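Local coordinates for centrosomal protein of 104 kDa (PDB 5LPH) that is required for ciliogenesis and for structural integrity at the ciliary tip, here represented by its tubulin-binding TOG domain, at residues L32-K35 and A36-E39; V94-V97 and R98-I101; L176-I179 and P180-V184; V242-I245 and L246-R250; K274-F277 and E278-K282. All coordinates share one frame; numbering follows the deposited sequence.

In the fold
All five contacts are local ones along or at the ends of single helices of the all-helical TOG domain, and they follow one another along the chain from the first helix, 34-39, to the last, 271-283. Contact 1 touches contact 2 where Glu39 meets Phe95 of helix 83-100, their centres about 15 Å apart. Contact 3, on the short helix 178-183, lies nearest the middle of the elongated domain, its centre about 20 Å from those of both contact 2 and contact 4. Contacts 4 and 5 sit on consecutive helices, 235-252 and 271-283, which pack through Ile245, Leu246, Tyr249 and Phe280. The roughly 57 Å between the centres of contacts 1 and 5 reflects the extended, HEAT-repeat build.

Contact 1 (L32-K35 and A36-E39)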
loop_
_atom_site.group_PDB
_atom_site.type_symbol
_atom_site.label_atom_id
_atom_site.label_comp_id
_atom_site.label_asym_id
_atom_site.label_seq_id
_atom_site.Cartn_x
_atom_site.Cartn_y
_atom_site.Cartn_z
ATOM N N LEU A 32 -28.126 0.819 -9.799
ATOM C CA LEU A 32 -26.898 1.559 -10.055
ATOM C C LEU A 32 -27.243 2.913 -10.670
ATOM O O LEU A 32 -28.144 3.003 -11.507
ATOM C CB LEU A 32 -25.988 0.765 -11.001
ATOM C CG LEU A 32 -25.438 -0.546 -10.426
ATOM C CD1 LEU A 32 -24.990 -1.494 -11.529
ATOM C CD2 LEU A 32 -24.300 -0.272 -9.455
ATOM N N THR A 33 -26.530 3.956 -10.255
ATOM C CA THR A 33 -26.668 5.278 -10.866
ATOM C C THR A 33 -26.086 5.242 -12.273
ATOM O O THR A 33 -25.370 4.302 -12.624
ATOM C CB THR A 33 -25.922 6.365 -10.067
ATOM O OG1 THR A 33 -24.532 6.020 -9.973
ATOM C CG2 THR A 33 -26.515 6.519 -8.664
ATOM N N GLU A 34 -26.387 6.264 -13.072
ATOM C CA GLU A 34 -25.849 6.360 -14.434
ATOM C C GLU A 34 -24.314 6.416 -14.430
ATOM O O GLU A 34 -23.671 5.762 -15.252
ATOM C CB GLU A 34 -26.438 7.569 -15.174
ATOM C CG GLU A 34 -26.123 7.629 -16.668
ATOM C CD GLU A 34 -26.541 6.377 -17.430
ATOM O OE1 GLU A 34 -27.642 5.840 -17.161
ATOM O OE2 GLU A 34 -25.762 5.916 -18.298
ATOM N N LYS A 35 -23.745 7.174 -13.490
ATOM C CA LYS A 35 -22.289 7.272 -13.313
ATOM C C LYS A 35 -21.638 5.930 -12.967
ATOM O O LYS A 35 -20.611 5.566 -13.550
ATOM C CB LYS A 35 -21.957 8.303 -12.223
ATOM C CG LYS A 35 -20.475 8.429 -11.893
ATOM C CD LYS A 35 -20.157 9.803 -11.293
ATOM C CE LYS A 35 -19.822 10.806 -12.367
ATOM N NZ LYS A 35 -19.553 12.172 -11.840
ATOM N N ALA A 36 -22.235 5.216 -12.014
ATOM C CA ALA A 36 -21.743 3.898 -11.585
ATOM C C ALA A 36 -21.814 2.853 -12.699
ATOM O O ALA A 36 -20.951 1.981 -12.813
ATOM C CB ALA A 36 -22.531 3.419 -10.380
ATOM N N LEU A 37 -22.863 2.958 -13.508
ATOM C CA LEU A 37 -23.109 2.061 -14.633
ATOM C C LEU A 37 -21.977 2.122 -15.660
ATOM O O LEU A 37 -21.495 1.084 -16.118
ATOM C CB LEU A 37 -24.444 2.436 -15.295
ATOM C CG LEU A 37 -25.413 1.382 -15.820
ATOM C CD1 LEU A 37 -25.491 0.150 -14.927
ATOM C CD2 LEU A 37 -26.777 2.045 -15.958
ATOM N N ARG A 38 -21.545 3.337 -16.001
ATOM C CA ARG A 38 -20.446 3.535 -16.965
ATOM C C ARG A 38 -19.091 3.166 -16.360
ATOM O O ARG A 38 -18.249 2.549 -17.022
ATOM C CB ARG A 38 -20.426 4.980 -17.488
ATOM C CG ARG A 38 -21.738 5.462 -18.116
ATOM C CD ARG A 38 -22.157 4.684 -19.367
ATOM N NE ARG A 38 -23.613 4.667 -19.551
ATOM C CZ ARG A 38 -24.259 4.001 -20.515
ATOM N NH1 ARG A 38 -23.599 3.282 -21.427
ATOM N NH2 ARG A 38 -25.591 4.058 -20.570
ATOM N N GLU A 39 -18.915 3.531 -15.094
ATOM C CA GLU A 39 -17.731 3.197 -14.297
ATOM C C GLU A 39 -17.522 1.679 -14.178
ATOM O O GLU A 39 -16.419 1.178 -14.417
ATOM C CB GLU A 39 -17.893 3.823 -12.904
ATOM C CG GLU A 39 -16.680 3.815 -11.994
ATOM C CD GLU A 39 -17.001 4.426 -10.634
ATOM O OE1 GLU A 39 -16.450 5.501 -10.323
ATOM O OE2 GLU A 39 -17.826 3.854 -9.890
#
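Glu34 and Arg38 meet because both chains bend at their second torsion: Glu34 starts with CG trans to its backbone N and then folds at chi2 (56°), while Arg38 folds at its own chi2 (-63°), which carries its guanidinium back over the preceding turn. The result is a side-on salt bridge in which two nitrogens share a single oxygen. Arg38 NE lies 2.8 Å from Glu34 OE2, nearly along the C-O axis, and Arg38 NH2 reaches the same Glu34 OE2 at 2.9 Å on the syn lone pair of that oxygen. The oxygen lies almost in the guanidinium plane, the carboxylate plane being tilted 33° from it. The pair spans one turn on the exposed side of the helix.

Thr33 is the N-cap of helix 34-39, the first helix of this TOG domain construct. Its OG1 accepts from Ala36 N at 3.2 Å, occupying an amide of the first turn that has no earlier helical carbonyl to bond. Regular helical bonding begins at the same residue, with Leu37 N donating to Thr33 O at 3.0 Å, and continues from Glu39 N to Lys35 O at 3.1 Å.

On the inner side, Leu32 precedes the cap and turns its two methyls to different partners. Leu32 CD1 touches Leu37 CD1 at 3.8 Å, the two side chains crossing at about a right angle, and Leu32 CD2 lies 4.2 Å from Ala36 CB. Leu32 and Leu37 both also rest on Ile44 of helix 41-47, whereas Leu32 and Ala36 touch Tyr56 of helix 49-56, whose hydroxyl is hydrogen-bonded to Glu39 OE2.

Contact 2 (V94-V97 and R98-I101)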
loop_
_atom_site.group_PDB
_atom_site.type_symbol
_atom_site.label_atom_id
_atom_site.label_comp_id
_atom_site.label_asym_id
_atom_site.label_seq_id
_atom_site.Cartn_x
_atom_site.Cartn_y
_atom_site.Cartn_z
ATOM N N VAL A 94 -10.855 -7.239 -8.783
ATOM C CA VAL A 94 -9.938 -6.200 -8.308
ATOM C C VAL A 94 -10.583 -4.810 -8.373
ATOM O O VAL A 94 -10.358 -3.984 -7.482
ATOM C CB VAL A 94 -8.587 -6.250 -9.068
ATOM C CG1 VAL A 94 -7.743 -5.012 -8.800
ATOM C CG2 VAL A 94 -7.812 -7.495 -8.662
ATOM N N PHE A 95 -11.379 -4.562 -9.414
ATOM C CA PHE A 95 -12.145 -3.311 -9.534
ATOM C C PHE A 95 -13.074 -3.091 -8.322
ATOM O O PHE A 95 -13.147 -1.982 -7.790
ATOM C CB PHE A 95 -12.928 -3.274 -10.863
ATOM C CG PHE A 95 -13.898 -2.126 -10.974
ATOM C CD1 PHE A 95 -15.218 -2.271 -10.558
ATOM C CD2 PHE A 95 -13.499 -0.906 -11.500
ATOM C CE1 PHE A 95 -16.114 -1.218 -10.651
ATOM C CE2 PHE A 95 -14.393 0.153 -11.601
ATOM C CZ PHE A 95 -15.703 -0.005 -11.174
ATOM N N LEU A 96 -13.771 -4.142 -7.897
ATOM C CA LEU A 96 -14.652 -4.069 -6.723
ATOM C C LEU A 96 -13.887 -3.989 -5.395
ATOM O O LEU A 96 -14.299 -3.251 -4.504
ATOM C CB LEU A 96 -15.645 -5.238 -6.702
ATOM C CG LEU A 96 -16.732 -5.232 -7.783
ATOM C CD1 LEU A 96 -17.610 -6.456 -7.619
ATOM C CD2 LEU A 96 -17.587 -3.973 -7.744
ATOM N N VAL A 97 -12.787 -4.734 -5.271
ATOM C CA VAL A 97 -11.911 -4.643 -4.092
ATOM C C VAL A 97 -11.409 -3.216 -3.890
ATOM O O VAL A 97 -11.462 -2.683 -2.783
ATOM C CB VAL A 97 -10.722 -5.629 -4.191
ATOM C CG1 VAL A 97 -9.575 -5.263 -3.247
ATOM C CG2 VAL A 97 -11.206 -7.042 -3.907
ATOM N N ARG A 98 -10.957 -2.597 -4.972
ATOM C CA ARG A 98 -10.443 -1.226 -4.944
ATOM C C ARG A 98 -11.429 -0.215 -4.340
ATOM O O ARG A 98 -11.033 0.656 -3.573
ATOM C CB ARG A 98 -10.048 -0.800 -6.363
ATOM C CG ARG A 98 -9.390 0.560 -6.487
ATOM C CD ARG A 98 -9.103 0.873 -7.942
ATOM N NE ARG A 98 -8.878 2.303 -8.158
ATOM C CZ ARG A 98 -7.703 2.927 -8.065
ATOM N NH1 ARG A 98 -6.587 2.268 -7.744
ATOM N NH2 ARG A 98 -7.638 4.234 -8.301
ATOM N N ARG A 99 -12.701 -0.319 -4.700
ATOM C CA ARG A 99 -13.713 0.599 -4.166
ATOM C C ARG A 99 -14.085 0.236 -2.713
ATOM O O ARG A 99 -14.208 1.123 -1.866
ATOM C CB ARG A 99 -14.890 0.734 -5.135
ATOM C CG ARG A 99 -15.813 -0.449 -5.305
ATOM C CD ARG A 99 -17.036 -0.063 -6.123
ATOM N NE ARG A 99 -18.107 0.550 -5.320
ATOM C CZ ARG A 99 -18.433 1.850 -5.280
ATOM N NH1 ARG A 99 -17.792 2.772 -6.003
ATOM N NH2 ARG A 99 -19.442 2.236 -4.500
ATOM N N ALA A 100 -14.150 -1.061 -2.414
ATOM C CA ALA A 100 -14.444 -1.539 -1.060
ATOM C C ALA A 100 -13.346 -1.252 -0.020
ATOM O O ALA A 100 -13.638 -1.209 1.177
ATOM C CB ALA A 100 -14.759 -3.023 -1.079
ATOM N N ILE A 101 -12.103 -1.050 -0.463
ATOM C CA ILE A 101 -11.035 -0.576 0.428
ATOM C C ILE A 101 -11.342 0.821 0.993
ATOM O O ILE A 101 -10.901 1.147 2.094
ATOM C CB ILE A 101 -9.644 -0.634 -0.260
ATOM C CG1 ILE A 101 -9.198 -2.095 -0.398
ATOM C CG2 ILE A 101 -8.588 0.116 0.539
ATOM C CD1 ILE A 101 -8.081 -2.321 -1.398
#
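Val94 meets Arg98 through the backbone, Arg98 N donating to Val94 O at 2.9 Å, in the C-terminal part of helix 83-100. The aliphatic start of the arginine stays close to that turn, with Arg98 CB 3.4 Å from Val94 O. Beyond it the chain runs extended, CG trans to the backbone N (chi1 -175°), and leads the guanidinium away to helix 131-147, where NH1 is hydrogen-bonded to Arg140 O. Next in sequence, Phe95 also borders this residue: its carbonyl O lies 3.6 Å from Arg98 CB, while its ring is directed to Tyr56 of helix 49-56.

Leu96 serves two residues of the next turn. Its carbonyl accepts from Ala100 N at 3.0 Å, and the same Leu96 O lies 3.3 Å from Arg99 CG. This approach follows from the first torsion of Arg99 (chi1 70°), which sets CG between its own N and carbonyl carbon, close against the preceding turn. The chain then bends at chi3, and the arginine makes a cation-pi contact with Tyr56.

Val97 closes the walk with an aliphatic contact as well as a backbone bond. Val97 CG1 and Ile101 CD1 touch at 3.8 Å as the side chains slant across each other, and Ile101 N donates to Val97 O at 2.9 Å. Ile101 CG1 comes within 3.3 Å of Val97 O.

The chemistry thus divides by helix face: Val97, Ala100 and Ile101 pack on helix 106-126 in the manner of a helical-repeat core, whereas the two arginines send their charged ends to separate polar and aromatic partners, so that neither guanidinium is placed in that apolar layer.

Contact 3 (L176-I179 and P180-V184); sequences LQII and PSYLV
Ile178 and Tyr182 lie side by side and point the same way, and here the packing is tight, the methyl CG2 of Ile178 meeting CE2 of the Tyr182 ring at 3.4 Å. The ring also borders the backbone, with Tyr182 CD2 3.5 Å from Ile178 O. At the next step the proline ring brings Pro180 CD to 3.4 Å from Ile179 CB across the shared peptide link. Ile179 CG2, trans to its backbone N (chi1 -73°, measured to CG1), reaches Leu183 CD1 at 4.1 Å. Replacing Tyr182 with an alanine would probably leave the CG2 methyl of Ile178 without its aromatic neighbour and open a gap toward Ile142 of helix 131-147.

The side bearing Gln177 and Ser181 is looser. Ser181 is exposed, and its amide N makes a weak bond to Ile178 O at 3.2 Å; the better backbone bond runs from Leu183 N to Ile179 O at 3.3 Å. Gln177, the first residue to leave helical geometry after the preceding helix, has a positive phi.

Ile179 faces helix 154-169 while Leu183 faces helix 193-210, so the short helix 178-183 lies between these longer ones, as befits the stacked helical layers of a HEAT-repeat TOG domain.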
loop_
_atom_site.group_PDB
_atom_site.type_symbol
_atom_site.label_atom_id
_atom_site.label_comp_id
_atom_site.label_asym_id
_atom_site.label_seq_id
_atom_site.Cartn_x
_atom_site.Cartn_y
_atom_site.Cartn_z
ATOM N N LEU A 176 8.507 -8.552 -7.219
ATOM C CA LEU A 176 8.187 -7.458 -8.148
ATOM C C LEU A 176 8.753 -6.097 -7.764
ATOM O O LEU A 176 8.800 -5.202 -8.612
ATOM C CB LEU A 176 6.671 -7.319 -8.305
ATOM C CG LEU A 176 5.945 -8.525 -8.905
ATOM C CD1 LEU A 176 4.457 -8.459 -8.600
ATOM C CD2 LEU A 176 6.187 -8.599 -10.406
ATOM N N GLN A 177 9.136 -5.928 -6.496
ATOM C CA GLN A 177 9.720 -4.674 -5.989
ATOM C C GLN A 177 8.806 -3.441 -6.096
ATOM O O GLN A 177 9.284 -2.300 -6.131
ATOM C CB GLN A 177 11.065 -4.379 -6.675
ATOM C CG GLN A 177 12.066 -5.522 -6.639
ATOM C CD GLN A 177 13.400 -5.159 -7.273
ATOM O OE1 GLN A 177 13.634 -4.007 -7.655
ATOM N NE2 GLN A 177 14.283 -6.148 -7.395
ATOM N N ILE A 178 7.497 -3.667 -6.102
ATOM C CA ILE A 178 6.525 -2.599 -6.344
ATOM C C ILE A 178 6.242 -1.789 -5.074
ATOM O O ILE A 178 6.222 -0.556 -5.121
ATOM C CB ILE A 178 5.208 -3.175 -6.924
ATOM C CG1 ILE A 178 5.458 -3.747 -8.325
ATOM C CG2 ILE A 178 4.120 -2.112 -6.991
ATOM C CD1 ILE A 178 4.387 -4.710 -8.787
ATOM N N ILE A 179 6.008 -2.475 -3.955
ATOM C CA ILE A 179 5.537 -1.812 -2.727
ATOM C C ILE A 179 6.555 -0.828 -2.144
ATOM O O ILE A 179 6.166 0.281 -1.774
ATOM C CB ILE A 179 4.993 -2.824 -1.677
ATOM C CG1 ILE A 179 3.633 -3.347 -2.165
ATOM C CG2 ILE A 179 4.845 -2.189 -0.292
ATOM C CD1 ILE A 179 3.090 -4.552 -1.428
ATOM N N PRO A 180 7.847 -1.218 -2.064
ATOM C CA PRO A 180 8.867 -0.257 -1.633
ATOM C C PRO A 180 8.873 1.059 -2.413
ATOM O O PRO A 180 9.114 2.110 -1.830
ATOM C CB PRO A 180 10.167 -1.032 -1.839
ATOM C CG PRO A 180 9.775 -2.432 -1.515
ATOM C CD PRO A 180 8.397 -2.587 -2.103
ATOM N N SER A 181 8.580 0.999 -3.707
ATOM C CA SER A 181 8.526 2.192 -4.548
ATOM C C SER A 181 7.415 3.182 -4.177
ATOM O O SER A 181 7.573 4.379 -4.393
ATOM C CB SER A 181 8.407 1.789 -6.018
ATOM O OG SER A 181 8.265 2.926 -6.844
ATOM N N TYR A 182 6.298 2.689 -3.644
ATOM C CA TYR A 182 5.241 3.562 -3.111
ATOM C C TYR A 182 5.641 4.206 -1.792
ATOM O O TYR A 182 5.272 5.350 -1.532
ATOM C CB TYR A 182 3.922 2.806 -2.912
ATOM C CG TYR A 182 3.284 2.415 -4.209
ATOM C CD1 TYR A 182 2.774 3.382 -5.075
ATOM C CD2 TYR A 182 3.205 1.080 -4.592
ATOM C CE1 TYR A 182 2.195 3.025 -6.281
ATOM C CE2 TYR A 182 2.634 0.720 -5.798
ATOM C CZ TYR A 182 2.128 1.690 -6.632
ATOM O OH TYR A 182 1.552 1.301 -7.808
ATOM N N LEU A 183 6.385 3.470 -0.968
ATOM C CA LEU A 183 6.762 3.937 0.366
ATOM C C LEU A 183 7.862 4.998 0.376
ATOM O O LEU A 183 8.001 5.715 1.366
ATOM C CB LEU A 183 7.172 2.754 1.249
ATOM C CG LEU A 183 6.101 1.681 1.467
ATOM C CD1 LEU A 183 6.682 0.484 2.196
ATOM C CD2 LEU A 183 4.910 2.243 2.231
ATOM N N VAL A 184 8.630 5.097 -0.713
ATOM C CA VAL A 184 9.671 6.141 -0.852
ATOM C C VAL A 184 9.221 7.359 -1.678
ATOM O O VAL A 184 10.028 8.243 -1.951
ATOM C CB VAL A 184 11.011 5.579 -1.412
ATOM C CG1 VAL A 184 11.534 4.463 -0.518
ATOM C CG2 VAL A 184 10.894 5.102 -2.859
#

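Contact 4 (V242-I245 and L246-R250); sequences VRII and LDMYR
Val242 and Leu246 lie side by side and point the same way from helix 235-252, one turn apart. Val242 CG1 meets Leu246 CD1 at 4.1 Å, and the leucine branch point settles close to the backbone, with Leu246 CG 3.4 Å from Val242 O. That carbonyl also accepts the hydrogen bond of Leu246 N at 3.0 Å.

Ile244 and Met248, a selenomethionine, form a second one-turn pair. Met248 CG lies 4.3 Å from Ile244 CG2, and two successive bends (chi2 -75°, chi3 -75°) then turn its selenium end away from the isoleucine. Helix 219-229 receives both, through Ser226 and Val222 respectively. On the face turned to helix 271-283, Ile245 and Leu246 pack against Phe280, on which the ring of Tyr249 also stacks.

The polar side is arranged differently. Arg243 and Asp247 are linked by the backbone bond from Asp247 N to Arg243 O at 3.1 Å, but their charged ends do not touch. Asp247 turns instead along the helix to Arg250, whose NH1 makes a salt bridge with Asp247 OD1 at 2.8 Å. The other carboxylate oxygen has a long, weak ion pair with Lys208.

Within the second HEAT repeat, the aliphatic pairs line the sides where helices meet, whereas the carboxylate of Asp247 would probably be stabilised in its ionised form by the arginine.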
loop_
_atom_site.group_PDB
_atom_site.type_symbol
_atom_site.label_atom_id
_atom_site.label_comp_id
_atom_site.label_asym_id
_atom_site.label_seq_id
_atom_site.Cartn_x
_atom_site.Cartn_y
_atom_site.Cartn_z
ATOM N N VAL A 242 15.243 12.234 10.732
ATOM C CA VAL A 242 16.542 12.212 11.413
ATOM C C VAL A 242 16.870 10.779 11.842
ATOM O O VAL A 242 17.949 10.276 11.533
ATOM C CB VAL A 242 16.572 13.187 12.621
ATOM C CG1 VAL A 242 17.791 12.955 13.508
ATOM C CG2 VAL A 242 16.529 14.637 12.145
ATOM N N ARG A 243 15.925 10.127 12.523
ATOM C CA ARG A 243 16.098 8.741 12.995
ATOM C C ARG A 243 16.416 7.727 11.882
ATOM O O ARG A 243 17.223 6.822 12.091
ATOM C CB ARG A 243 14.868 8.276 13.788
ATOM C CG ARG A 243 14.712 8.939 15.156
ATOM C CD ARG A 243 13.343 8.688 15.770
ATOM N NE ARG A 243 13.139 7.272 16.108
ATOM C CZ ARG A 243 12.066 6.556 15.760
ATOM N NH1 ARG A 243 11.072 7.108 15.070
ATOM N NH2 ARG A 243 11.980 5.276 16.113
ATOM N N ILE A 244 15.794 7.884 10.712
ATOM C CA ILE A 244 16.065 7.004 9.555
ATOM C C ILE A 244 17.446 7.269 8.953
ATOM O O ILE A 244 18.160 6.327 8.599
ATOM C CB ILE A 244 14.986 7.120 8.454
ATOM C CG1 ILE A 244 13.637 6.644 9.001
ATOM C CG2 ILE A 244 15.370 6.294 7.222
ATOM C CD1 ILE A 244 12.478 6.782 8.040
ATOM N N ILE A 245 17.816 8.543 8.843
ATOM C CA ILE A 245 19.145 8.922 8.342
ATOM C C ILE A 245 20.255 8.337 9.231
ATOM O O ILE A 245 21.241 7.805 8.708
ATOM C CB ILE A 245 19.289 10.462 8.202
ATOM C CG1 ILE A 245 18.397 10.966 7.059
ATOM C CG2 ILE A 245 20.735 10.865 7.924
ATOM C CD1 ILE A 245 18.051 12.434 7.150
ATOM N N LEU A 246 20.084 8.421 10.555
ATOM C CA LEU A 246 21.049 7.845 11.504
ATOM C C LEU A 246 21.138 6.316 11.380
ATOM O O LEU A 246 22.233 5.760 11.440
ATOM C CB LEU A 246 20.724 8.246 12.952
ATOM C CG LEU A 246 20.795 9.731 13.330
ATOM C CD1 LEU A 246 20.318 9.940 14.761
ATOM C CD2 LEU A 246 22.197 10.298 13.163
ATOM N N ASP A 247 19.995 5.648 11.202
ATOM C CA ASP A 247 19.963 4.190 10.958
ATOM C C ASP A 247 20.684 3.792 9.668
ATOM O O ASP A 247 21.349 2.755 9.627
ATOM C CB ASP A 247 18.522 3.649 10.925
ATOM C CG ASP A 247 17.891 3.522 12.316
ATOM O OD1 ASP A 247 18.596 3.660 13.340
ATOM O OD2 ASP A 247 16.671 3.262 12.386
HETATM N N MSE A 248 20.556 4.612 8.628
HETATM C CA MSE A 248 21.234 4.358 7.348
HETATM C C MSE A 248 22.725 4.568 7.447
HETATM O O MSE A 248 23.486 3.925 6.719
HETATM C CB MSE A 248 20.668 5.242 6.238
HETATM C CG MSE A 248 19.233 4.849 5.889
HETATM SE SE MSE A 248 19.178 3.178 4.833
HETATM C CE MSE A 248 19.774 3.940 3.120
ATOM N N TYR A 249 23.152 5.463 8.341
ATOM C CA TYR A 249 24.576 5.680 8.615
ATOM C C TYR A 249 25.215 4.500 9.362
ATOM O O TYR A 249 26.348 4.133 9.061
ATOM C CB TYR A 249 24.785 6.984 9.394
ATOM C CG TYR A 249 26.234 7.403 9.492
ATOM C CD1 TYR A 249 26.922 7.861 8.370
ATOM C CD2 TYR A 249 26.925 7.330 10.701
ATOM C CE1 TYR A 249 28.257 8.234 8.451
ATOM C CE2 TYR A 249 28.259 7.705 10.789
ATOM C CZ TYR A 249 28.921 8.156 9.661
ATOM O OH TYR A 249 30.247 8.526 9.729
ATOM N N ARG A 250 24.494 3.920 10.324
ATOM C CA ARG A 250 24.948 2.702 11.025
ATOM C C ARG A 250 25.176 1.503 10.087
ATOM O O ARG A 250 26.081 0.702 10.319
ATOM C CB ARG A 250 23.949 2.278 12.114
ATOM C CG ARG A 250 23.893 3.185 13.332
ATOM C CD ARG A 250 23.048 2.560 14.438
ATOM N NE ARG A 250 22.786 3.474 15.555
ATOM C CZ ARG A 250 21.789 4.364 15.629
ATOM N NH1 ARG A 250 20.905 4.510 14.643
ATOM N NH2 ARG A 250 21.676 5.128 16.714
#

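Contact 5 (K274-F277 and E278-K282); sequences KTIF and EGFAK
Ile276 lays its CG2 methyl over a face of the Phe280 ring, 3.9 Å from the ring centroid and 26° off its normal, a CH-pi contact between side chains that run side by side. The nearest ring atom is Phe280 CZ, 3.5 Å from Ile276 CG2. Nearer the base of the ring, the carbonyl oxygen of Ile276 sits above the plane and toward its rim, 3.4 Å from Phe280 CD1. Phe277 adds a second aromatic neighbour: Phe277 CD1 meets Phe280 CD2 at 3.9 Å, the ring planes nearly perpendicular at 84° but the approach oblique.

The backbone positions these groups. Phe280 N donates to Ile276 O at 2.8 Å, so the oxygen that borders the ring is also held by the amide of the same residue. Gly279, just before Phe280, donates through its N to Thr275 O at 2.9 Å from above the carbonyl plane.

Further out, Ile276 rests on Val242 and Ile245 of helix 235-252, and Phe280 on Leu260. Phe277 turns to the connection leading into helix 271-283, at Asp263, Thr267 and Arg268. A serine in place of Phe280 would probably leave the Ile276 methyl and the Tyr249 ring without their shared partner and open a gap between these last two helices.

On the exposed side, Lys274 and Glu278 meet through carbon, Lys274 CE lying 3.6 Å from Glu278 OE2, with the ammonium beyond bonding distance. Their opposite charges would therefore probably add only a diffuse attraction, while apolar and aromatic packing joins this final helix to its neighbour.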
loop_
_atom_site.group_PDB
_atom_site.type_symbol
_atom_site.label_atom_id
_atom_site.label_comp_id
_atom_site.label_asym_id
_atom_site.label_seq_id
_atom_site.Cartn_x
_atom_site.Cartn_y
_atom_site.Cartn_z
ATOM N N LYS A 274 22.404 19.692 12.799
ATOM C CA LYS A 274 23.254 19.562 13.991
ATOM C C LYS A 274 23.081 18.169 14.602
ATOM O O LYS A 274 24.062 17.443 14.772
ATOM C CB LYS A 274 22.957 20.656 15.034
ATOM C CG LYS A 274 23.511 20.368 16.431
ATOM C CD LYS A 274 23.474 21.581 17.346
ATOM C CE LYS A 274 23.973 21.219 18.738
ATOM N NZ LYS A 274 23.633 22.251 19.756
ATOM N N THR A 275 21.832 17.810 14.903
ATOM C CA THR A 275 21.493 16.499 15.484
ATOM C C THR A 275 22.019 15.327 14.642
ATOM O O THR A 275 22.520 14.339 15.187
ATOM C CB THR A 275 19.966 16.330 15.651
ATOM O OG1 THR A 275 19.396 17.527 16.193
ATOM C CG2 THR A 275 19.636 15.146 16.569
ATOM N N ILE A 276 21.897 15.452 13.320
ATOM C CA ILE A 276 22.359 14.421 12.385
ATOM C C ILE A 276 23.880 14.262 12.439
ATOM O O ILE A 276 24.378 13.148 12.616
ATOM C CB ILE A 276 21.900 14.725 10.931
ATOM C CG1 ILE A 276 20.380 14.553 10.815
ATOM C CG2 ILE A 276 22.596 13.810 9.923
ATOM C CD1 ILE A 276 19.754 15.252 9.627
ATOM N N PHE A 277 24.604 15.373 12.295
ATOM C CA PHE A 277 26.068 15.321 12.181
ATOM C C PHE A 277 26.780 14.953 13.487
ATOM O O PHE A 277 27.766 14.212 13.451
ATOM C CB PHE A 277 26.634 16.625 11.586
ATOM C CG PHE A 277 26.314 16.813 10.123
ATOM C CD1 PHE A 277 26.682 15.849 9.184
ATOM C CD2 PHE A 277 25.660 17.960 9.677
ATOM C CE1 PHE A 277 26.390 16.018 7.840
ATOM C CE2 PHE A 277 25.367 18.134 8.334
ATOM C CZ PHE A 277 25.732 17.164 7.416
ATOM N N GLU A 278 26.297 15.448 14.628
ATOM C CA GLU A 278 26.813 14.975 15.926
ATOM C C GLU A 278 26.265 13.583 16.263
ATOM O O GLU A 278 26.863 12.860 17.058
ATOM C CB GLU A 278 26.589 15.992 17.060
ATOM C CG GLU A 278 25.166 16.148 17.583
ATOM C CD GLU A 278 25.035 17.239 18.641
ATOM O OE1 GLU A 278 24.083 17.203 19.458
ATOM O OE2 GLU A 278 25.887 18.148 18.658
ATOM N N GLY A 279 25.138 13.215 15.651
ATOM C CA GLY A 279 24.695 11.824 15.599
ATOM C C GLY A 279 25.691 10.919 14.888
ATOM O O GLY A 279 26.021 9.851 15.393
ATOM N N PHE A 280 26.174 11.346 13.719
ATOM C CA PHE A 280 27.224 10.608 12.993
ATOM C C PHE A 280 28.516 10.514 13.808
ATOM O O PHE A 280 29.151 9.459 13.844
ATOM C CB PHE A 280 27.555 11.259 11.636
ATOM C CG PHE A 280 26.447 11.203 10.606
ATOM C CD1 PHE A 280 25.303 10.411 10.763
ATOM C CD2 PHE A 280 26.582 11.935 9.430
ATOM C CE1 PHE A 280 24.319 10.385 9.786
ATOM C CE2 PHE A 280 25.602 11.908 8.451
ATOM C CZ PHE A 280 24.469 11.132 8.628
ATOM N N ALA A 281 28.899 11.624 14.442
ATOM C CA ALA A 281 30.072 11.674 15.330
ATOM C C ALA A 281 29.973 10.677 16.494
ATOM O O ALA A 281 30.966 10.052 16.864
ATOM C CB ALA A 281 30.270 13.090 15.863
ATOM N N LYS A 282 28.770 10.531 17.049
ATOM C CA LYS A 282 28.503 9.577 18.139
ATOM C C LYS A 282 28.666 8.120 17.688
ATOM O O LYS A 282 29.194 7.295 18.435
ATOM C CB LYS A 282 27.087 9.792 18.694
ATOM C CG LYS A 282 26.919 9.507 20.178
ATOM C CD LYS A 282 25.488 9.767 20.643
ATOM C CE LYS A 282 25.105 11.245 20.595
ATOM N NZ LYS A 282 23.738 11.500 21.130
#